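Putative transcriptional regulator (Methanosarcina mazei, PDB 3R0A) probably regulates transcription by binding DNA as a dimer through a winged-helix domain. Local coordinates at the interface of chains A and B. Residues are numbered along the deposited sequence; one frame, centred on the assembly and turned at random. Chains: chain A/B, Putative transcriptional regulator.

The interface of chains A and B. Residues chain A 110-111, 114; chain B 4-6.
B:Ile5, on the short N-terminal strand 4-7 of chain B, pushes its side chain against the last turn of helix 93-113 of chain A (A:Arg110, A:Leu111) and A:Glu114 just beyond it. It hides 72 Å² against the partner, more than any other residue of this patch. With CG1 anti to the backbone N (chi1 -161°), the longer branch carries CD1 towards A:Glu114, whose CG lies 3.2 Å from B:Ile5 CD1. The same methyl lies against the A:Arg110 chain near the root of the guanidinium, 3.5 Å from NE with CD a little farther off, and the two side chains run antiparallel alongside one another. The shorter branch serves a separate neighbour: B:Ile5 CG2 stands 3.8 Å from A:Leu111 CD1. Beyond this apolar core the contact turns polar. A:Arg110, bent at chi2 and chi3, brings NH2 within 2.7 Å of B:Asp6 OD1 in a salt bridge. The guanidinium and carboxylate planes are 87° apart and no NH2 hydrogen is aimed at OD1, which argues for charge attraction rather than a paired, hydrogen-bonded grip. The carbonyl oxygen of B:Asp6 caps the middle of one guanidinium face, 3.9 Å from its plane. The periphery at B:Met4, a selenomethionine, is looser: it hides 9 Å², and its backbone O and A:Glu114 OE1, both acceptors, keep 4.0 Å apart without a bond. Repeated by two-fold symmetry, this patch probably helps fasten each N-terminal strand to the partner's long C-terminal helix and so steady the dimer.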
loop_
_atom_site.group_PDB
_atom_site.type_symbol
_atom_site.label_atom_id
_atom_site.label_comp_id
_atom_site.label_asym_id
_atom_site.label_seq_id
_atom_site.Cartn_x
_atom_site.Cartn_y
_atom_site.Cartn_z
ATOM N N ARG A 110 -1.789 0.713 -8.895
ATOM C CA ARG A 110 -2.624 1.857 -9.209
ATOM C C ARG A 110 -2.118 3.169 -8.647
ATOM O O ARG A 110 -2.229 4.205 -9.317
ATOM C CB ARG A 110 -4.037 1.628 -8.734
ATOM C CG ARG A 110 -4.927 2.836 -8.876
ATOM C CD ARG A 110 -5.055 3.542 -7.552
ATOM N NE ARG A 110 -6.445 3.873 -7.263
ATOM C CZ ARG A 110 -7.334 3.036 -6.710
ATOM N NH1 ARG A 110 -6.985 1.785 -6.375
ATOM N NH2 ARG A 110 -8.586 3.458 -6.503
ATOM N N LEU A 111 -1.614 3.152 -7.404
ATOM C CA LEU A 111 -1.036 4.357 -6.795
ATOM C C LEU A 111 0.114 4.787 -7.693
ATOM O O LEU A 111 0.407 5.969 -7.796
ATOM C CB LEU A 111 -0.597 4.125 -5.333
ATOM C CG LEU A 111 0.321 5.084 -4.541
ATOM C CD1 LEU A 111 -0.192 6.519 -4.450
ATOM C CD2 LEU A 111 0.631 4.555 -3.124
ATOM N N GLU A 114 -1.284 7.056 -10.343
ATOM C CA GLU A 114 -1.541 8.370 -9.758
ATOM C C GLU A 114 -0.294 9.226 -9.549
ATOM O O GLU A 114 -0.377 10.355 -9.056
ATOM C CB GLU A 114 -2.325 8.235 -8.455
ATOM C CG GLU A 114 -3.818 8.137 -8.667
ATOM C CD GLU A 114 -4.370 9.278 -9.499
ATOM O OE1 GLU A 114 -4.416 10.430 -9.001
ATOM O OE2 GLU A 114 -4.760 9.009 -10.657
HETATM N N MSE B 4 -5.688 13.555 -4.766
HETATM C CA MSE B 4 -6.112 12.599 -3.753
HETATM C C MSE B 4 -6.044 11.177 -4.283
HETATM O O MSE B 4 -6.226 10.935 -5.481
HETATM C CB MSE B 4 -7.538 12.913 -3.311
HETATM C CG MSE B 4 -7.781 12.650 -1.864
HETATM SE SE MSE B 4 -6.833 14.004 -0.868
HETATM C CE MSE B 4 -7.403 13.454 0.933
ATOM N N ILE B 5 -5.756 10.245 -3.381
ATOM C CA ILE B 5 -5.678 8.833 -3.737
ATOM C C ILE B 5 -6.061 7.952 -2.531
ATOM O O ILE B 5 -5.971 8.376 -1.370
ATOM C CB ILE B 5 -4.300 8.471 -4.374
ATOM C CG1 ILE B 5 -4.358 7.157 -5.173
ATOM C CG2 ILE B 5 -3.204 8.450 -3.326
ATOM C CD1 ILE B 5 -5.548 7.064 -6.147
ATOM N N ASP B 6 -6.531 6.744 -2.836
ATOM C CA ASP B 6 -7.099 5.835 -1.845
ATOM C C ASP B 6 -6.397 4.496 -1.904
ATOM O O ASP B 6 -6.414 3.771 -2.916
ATOM C CB ASP B 6 -8.625 5.686 -1.983
ATOM C CG ASP B 6 -9.076 5.378 -3.413
ATOM O OD1 ASP B 6 -8.555 4.410 -4.029
ATOM O OD2 ASP B 6 -9.971 6.107 -3.916
#